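Local coordinates for protein myosin-2 (Saccharomyces cerevisiae, PDB 6IXO) that carries organelles and other cargo along actin cables for their segregation, binding receptor proteins through its globular tail domain, the part in this structure, at residues M202-Y213 against N263-H274. Numbering follows the deposited sequence.
Sequences MDDILTFFNSIY and NVTRLEEWCKTH. With SO4 (sulfate ion), chain B.
Segments 202-213 and 263-274, from two near-parallel helices of the globular cargo-binding tail, pack knobs-into-holes with a crossing angle of -18° between the segment axes, with Leu267 and Trp270 as knobs. Leu267 sits among Met202, Ile205, Leu206 and Phe209, its CD1 lying 3.9 Å from Phe209 CD2. Trp270, with CG anti to the backbone N (chi1 176°), reaches across to the other helix among Leu206, Phe209, Asn210 and Tyr213. Phe209 CB makes a CH-pi contact over one face of the indole, 3.8 Å from the centroid of its six-membered ring, while His274 covers the opposite face. In the indole plane, Trp270 NE1 gives a nearly straight hydrogen bond of 3.0 Å to Asn210 OD1, approaching from above the amide plane rather than along a lone pair. Replacing Trp270 with alanine would probably leave Asn210 OD1 without this donor and open a gap between Leu206, Phe209 and His274. Both imidazole nitrogens donate in the crystal: His274 ND1 to Trp270 O (2.8 Å), and His274 NE2 to O4 of a sulfate (2.6 Å), probably from the crystallisation liquor. Its CD2 edge points at the centre of the Tyr213 ring in a T-shaped pair, planes at 89°. Toward the start of the pair, Asp203 OD1 forms a salt bridge with Arg266 NH2 (2.7 Å), and Met202 CB lies over one guanidinium face. Away from this salt bridge, Met202 and Ile205 pack on helix 134-180, whose Val178 O accepts a hydrogen bond from Asn263 ND2, and Phe209 rests on Leu233 and Leu234 of helix 223-247.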
loop_
_atom_site.group_PDB
_atom_site.type_symbol
_atom_site.label_atom_id
_atom_site.label_comp_id
_atom_site.label_asym_id
_atom_site.label_seq_id
_atom_site.Cartn_x
_atom_site.Cartn_y
_atom_site.Cartn_z
ATOM N N MET A 202 -19.823 -3.090 -5.170
ATOM C CA MET A 202 -18.776 -4.068 -4.903
ATOM C C MET A 202 -17.873 -4.264 -6.097
ATOM O O MET A 202 -16.681 -4.555 -5.929
ATOM C CB MET A 202 -19.376 -5.415 -4.510
ATOM C CG MET A 202 -19.947 -5.443 -3.145
ATOM S SD MET A 202 -18.812 -4.738 -1.944
ATOM C CE MET A 202 -17.388 -5.863 -1.945
ATOM N N ASP A 203 -18.407 -4.131 -7.308
ATOM C CA ASP A 203 -17.514 -4.207 -8.468
ATOM C C ASP A 203 -16.416 -3.155 -8.432
ATOM O O ASP A 203 -15.305 -3.392 -8.902
ATOM C CB ASP A 203 -18.294 -4.059 -9.762
ATOM C CG ASP A 203 -18.985 -5.349 -10.156
ATOM O OD1 ASP A 203 -18.462 -6.441 -9.800
ATOM O OD2 ASP A 203 -20.036 -5.260 -10.812
ATOM N N ASP A 204 -16.725 -1.982 -7.903
ATOM C CA ASP A 204 -15.713 -0.951 -7.849
ATOM C C ASP A 204 -14.666 -1.324 -6.827
ATOM O O ASP A 204 -13.486 -1.013 -7.012
ATOM C CB ASP A 204 -16.297 0.408 -7.507
ATOM C CG ASP A 204 -17.308 0.864 -8.528
ATOM O OD1 ASP A 204 -17.003 0.814 -9.735
ATOM O OD2 ASP A 204 -18.433 1.203 -8.108
ATOM N N ILE A 205 -15.104 -1.960 -5.743
ATOM C CA ILE A 205 -14.173 -2.368 -4.694
ATOM C C ILE A 205 -13.265 -3.495 -5.185
ATOM O O ILE A 205 -12.044 -3.510 -4.926
ATOM C CB ILE A 205 -14.931 -2.838 -3.430
ATOM C CG1 ILE A 205 -15.787 -1.686 -2.887
ATOM C CG2 ILE A 205 -13.954 -3.292 -2.358
ATOM C CD1 ILE A 205 -14.959 -0.370 -2.593
ATOM N N LEU A 206 -13.864 -4.459 -5.882
ATOM C CA LEU A 206 -13.052 -5.538 -6.428
ATOM C C LEU A 206 -12.046 -5.003 -7.459
ATOM O O LEU A 206 -10.891 -5.438 -7.494
ATOM C CB LEU A 206 -13.964 -6.598 -7.060
ATOM C CG LEU A 206 -14.793 -7.268 -5.964
ATOM C CD1 LEU A 206 -15.821 -8.165 -6.625
ATOM C CD2 LEU A 206 -13.895 -8.085 -5.095
ATOM N N THR A 207 -12.486 -4.068 -8.303
ATOM C CA THR A 207 -11.591 -3.452 -9.290
ATOM C C THR A 207 -10.388 -2.830 -8.591
ATOM O O THR A 207 -9.239 -2.961 -9.024
ATOM C CB THR A 207 -12.330 -2.381 -10.100
ATOM O OG1 THR A 207 -13.266 -3.028 -10.952
ATOM C CG2 THR A 207 -11.357 -1.563 -10.958
ATOM N N PHE A 208 -10.663 -2.162 -7.485
ATOM C CA PHE A 208 -9.632 -1.478 -6.709
ATOM C C PHE A 208 -8.593 -2.444 -6.137
ATOM O O PHE A 208 -7.378 -2.230 -6.276
ATOM C CB PHE A 208 -10.333 -0.667 -5.591
ATOM C CG PHE A 208 -9.403 -0.041 -4.562
ATOM C CD1 PHE A 208 -9.083 1.302 -4.641
ATOM C CD2 PHE A 208 -8.913 -0.780 -3.482
ATOM C CE1 PHE A 208 -8.256 1.912 -3.651
ATOM C CE2 PHE A 208 -8.110 -0.194 -2.510
ATOM C CZ PHE A 208 -7.780 1.158 -2.593
ATOM N N PHE A 209 -9.055 -3.488 -5.461
ATOM C CA PHE A 209 -8.123 -4.497 -4.961
ATOM C C PHE A 209 -7.445 -5.281 -6.107
ATOM O O PHE A 209 -6.235 -5.589 -6.037
ATOM C CB PHE A 209 -8.830 -5.472 -4.012
ATOM C CG PHE A 209 -9.014 -4.925 -2.649
ATOM C CD1 PHE A 209 -7.968 -4.945 -1.732
ATOM C CD2 PHE A 209 -10.232 -4.340 -2.276
ATOM C CE1 PHE A 209 -8.120 -4.405 -0.454
ATOM C CE2 PHE A 209 -10.400 -3.796 -1.000
ATOM C CZ PHE A 209 -9.344 -3.822 -0.082
ATOM N N ASN A 210 -8.177 -5.592 -7.175
ATOM C CA ASN A 210 -7.496 -6.210 -8.330
ATOM C C ASN A 210 -6.339 -5.373 -8.881
ATOM O O ASN A 210 -5.318 -5.897 -9.348
ATOM C CB ASN A 210 -8.468 -6.434 -9.458
ATOM C CG ASN A 210 -8.990 -7.813 -9.459
ATOM O OD1 ASN A 210 -8.222 -8.761 -9.289
ATOM N ND2 ASN A 210 -10.295 -7.955 -9.643
ATOM N N SER A 211 -6.541 -4.067 -8.867
ATOM C CA SER A 211 -5.542 -3.149 -9.406
ATOM C C SER A 211 -4.305 -3.189 -8.518
ATOM O O SER A 211 -3.173 -3.206 -9.012
ATOM C CB SER A 211 -6.133 -1.741 -9.501
ATOM O OG SER A 211 -5.177 -0.826 -10.014
ATOM N N ILE A 212 -4.506 -3.237 -7.199
ATOM C CA ILE A 212 -3.353 -3.408 -6.314
ATOM C C ILE A 212 -2.650 -4.709 -6.626
ATOM O O ILE A 212 -1.427 -4.746 -6.793
ATOM C CB ILE A 212 -3.762 -3.390 -4.863
ATOM C CG1 ILE A 212 -4.266 -1.989 -4.502
ATOM C CG2 ILE A 212 -2.568 -3.697 -3.940
ATOM C CD1 ILE A 212 -4.866 -1.916 -3.110
ATOM N N TYR A 213 -3.423 -5.786 -6.723
ATOM C CA TYR A 213 -2.818 -7.083 -7.029
ATOM C C TYR A 213 -1.997 -7.086 -8.308
ATOM O O TYR A 213 -0.814 -7.532 -8.321
ATOM C CB TYR A 213 -3.945 -8.147 -7.135
ATOM C CG TYR A 213 -3.420 -9.503 -7.573
ATOM C CD1 TYR A 213 -2.917 -10.403 -6.643
ATOM C CD2 TYR A 213 -3.444 -9.883 -8.909
ATOM C CE1 TYR A 213 -2.460 -11.654 -7.026
ATOM C CE2 TYR A 213 -2.989 -11.137 -9.308
ATOM C CZ TYR A 213 -2.495 -12.013 -8.358
ATOM O OH TYR A 213 -2.047 -13.258 -8.726
ATOM N N ASN A 263 -22.305 -9.101 -0.445
ATOM C CA ASN A 263 -21.212 -8.123 -0.651
ATOM C C ASN A 263 -19.879 -8.571 -0.062
ATOM O O ASN A 263 -18.806 -8.580 -0.736
ATOM C CB ASN A 263 -21.628 -6.782 -0.043
ATOM C CG ASN A 263 -22.707 -6.093 -0.841
ATOM O OD1 ASN A 263 -23.009 -6.507 -1.974
ATOM N ND2 ASN A 263 -23.302 -5.001 -0.266
ATOM N N VAL A 264 -19.912 -8.943 1.205
ATOM C CA VAL A 264 -18.718 -9.364 1.925
ATOM C C VAL A 264 -18.110 -10.672 1.410
ATOM O O VAL A 264 -16.869 -10.826 1.313
ATOM C CB VAL A 264 -19.040 -9.512 3.440
ATOM C CG1 VAL A 264 -17.819 -9.890 4.231
ATOM C CG2 VAL A 264 -19.558 -8.186 3.953
ATOM N N THR A 265 -18.964 -11.643 1.086
ATOM C CA THR A 265 -18.453 -12.912 0.598
ATOM C C THR A 265 -17.671 -12.673 -0.685
ATOM O O THR A 265 -16.640 -13.319 -0.927
ATOM C CB THR A 265 -19.612 -13.918 0.340
ATOM O OG1 THR A 265 -20.299 -14.105 1.580
ATOM C CG2 THR A 265 -19.085 -15.272 -0.160
ATOM N N ARG A 266 -18.127 -11.765 -1.532
ATOM C CA ARG A 266 -17.407 -11.562 -2.796
ATOM C C ARG A 266 -15.981 -11.075 -2.510
ATOM O O ARG A 266 -15.038 -11.461 -3.180
ATOM C CB ARG A 266 -18.140 -10.572 -3.695
ATOM C CG ARG A 266 -19.445 -11.147 -4.313
ATOM C CD ARG A 266 -20.317 -10.030 -4.900
ATOM N NE ARG A 266 -19.694 -9.345 -6.041
ATOM C CZ ARG A 266 -20.238 -8.299 -6.659
ATOM N NH1 ARG A 266 -21.417 -7.827 -6.260
ATOM N NH2 ARG A 266 -19.618 -7.732 -7.680
ATOM N N LEU A 267 -15.835 -10.236 -1.506
ATOM C CA LEU A 267 -14.511 -9.697 -1.176
ATOM C C LEU A 267 -13.676 -10.802 -0.556
ATOM O O LEU A 267 -12.502 -10.982 -0.879
ATOM C CB LEU A 267 -14.636 -8.490 -0.235
ATOM C CG LEU A 267 -13.354 -7.683 0.003
ATOM C CD1 LEU A 267 -12.676 -7.240 -1.328
ATOM C CD2 LEU A 267 -13.716 -6.463 0.851
ATOM N N GLU A 268 -14.284 -11.598 0.300
ATOM C CA GLU A 268 -13.587 -12.752 0.873
ATOM C C GLU A 268 -13.145 -13.788 -0.172
ATOM O O GLU A 268 -12.054 -14.380 -0.065
ATOM C CB GLU A 268 -14.498 -13.386 1.942
ATOM C CG GLU A 268 -13.932 -14.545 2.721
ATOM C CD GLU A 268 -15.020 -15.169 3.642
ATOM O OE1 GLU A 268 -16.215 -15.071 3.293
ATOM O OE2 GLU A 268 -14.690 -15.727 4.708
ATOM N N GLU A 269 -13.969 -14.010 -1.197
ATOM C CA GLU A 269 -13.647 -15.017 -2.216
ATOM C C GLU A 269 -12.511 -14.472 -3.119
ATOM O O GLU A 269 -11.682 -15.212 -3.604
ATOM C CB GLU A 269 -14.891 -15.358 -3.034
ATOM C CG GLU A 269 -15.908 -16.178 -2.232
ATOM C CD GLU A 269 -15.478 -17.622 -2.148
ATOM O OE1 GLU A 269 -14.731 -18.094 -3.065
ATOM O OE2 GLU A 269 -15.886 -18.302 -1.187
ATOM N N TRP A 270 -12.505 -13.162 -3.325
ATOM C CA TRP A 270 -11.408 -12.539 -4.057
ATOM C C TRP A 270 -10.080 -12.804 -3.310
ATOM O O TRP A 270 -9.051 -13.167 -3.932
ATOM C CB TRP A 270 -11.650 -11.022 -4.234
ATOM C CG TRP A 270 -10.483 -10.346 -4.910
ATOM C CD1 TRP A 270 -10.299 -10.156 -6.256
ATOM C CD2 TRP A 270 -9.332 -9.812 -4.267
ATOM N NE1 TRP A 270 -9.095 -9.524 -6.487
ATOM C CE2 TRP A 270 -8.488 -9.291 -5.281
ATOM C CE3 TRP A 270 -8.936 -9.697 -2.928
ATOM C CZ2 TRP A 270 -7.251 -8.702 -4.996
ATOM C CZ3 TRP A 270 -7.705 -9.086 -2.648
ATOM C CH2 TRP A 270 -6.889 -8.610 -3.677
ATOM N N CYS A 271 -10.093 -12.616 -1.989
ATOM C CA CYS A 271 -8.914 -12.863 -1.139
ATOM C C CYS A 271 -8.392 -14.262 -1.334
ATOM O O CYS A 271 -7.181 -14.490 -1.466
ATOM C CB CYS A 271 -9.258 -12.637 0.331
ATOM S SG CYS A 271 -9.509 -10.900 0.720
ATOM N N LYS A 272 -9.318 -15.209 -1.396
ATOM C CA LYS A 272 -8.945 -16.591 -1.564
ATOM C C LYS A 272 -8.243 -16.903 -2.890
ATOM O O LYS A 272 -7.430 -17.803 -2.954
ATOM C CB LYS A 272 -10.194 -17.496 -1.425
ATOM C CG LYS A 272 -10.744 -17.561 -0.016
ATOM C CD LYS A 272 -11.979 -18.454 0.022
ATOM C CE LYS A 272 -12.895 -18.123 1.193
ATOM N NZ LYS A 272 -12.486 -18.676 2.517
ATOM N N THR A 273 -8.561 -16.193 -3.960
ATOM C CA THR A 273 -7.915 -16.541 -5.210
ATOM C C THR A 273 -6.727 -15.640 -5.505
ATOM O O THR A 273 -6.088 -15.781 -6.550
ATOM C CB THR A 273 -8.883 -16.463 -6.369
ATOM O OG1 THR A 273 -9.621 -15.239 -6.280
ATOM C CG2 THR A 273 -9.817 -17.633 -6.292
ATOM N N HIS A 274 -6.431 -14.727 -4.587
ATOM C CA HIS A 274 -5.365 -13.749 -4.829
ATOM C C HIS A 274 -4.298 -13.789 -3.773
ATOM O O HIS A 274 -3.688 -12.776 -3.459
ATOM C CB HIS A 274 -5.966 -12.344 -4.947
ATOM C CG HIS A 274 -6.690 -12.158 -6.232
ATOM N ND1 HIS A 274 -7.981 -12.599 -6.426
ATOM C CD2 HIS A 274 -6.249 -11.727 -7.437
ATOM C CE1 HIS A 274 -8.327 -12.394 -7.689
ATOM N NE2 HIS A 274 -7.294 -11.858 -8.321
HETATM S S SO4 B . -8.142 -11.684 -11.785
HETATM O O1 SO4 B . -9.369 -12.019 -11.070
HETATM O O2 SO4 B . -8.360 -10.504 -12.619
HETATM O O3 SO4 B . -7.745 -12.815 -12.617
HETATM O O4 SO4 B . -7.083 -11.399 -10.826
HETATM O O HOH W 1 -21.389 -4.998 -7.970
#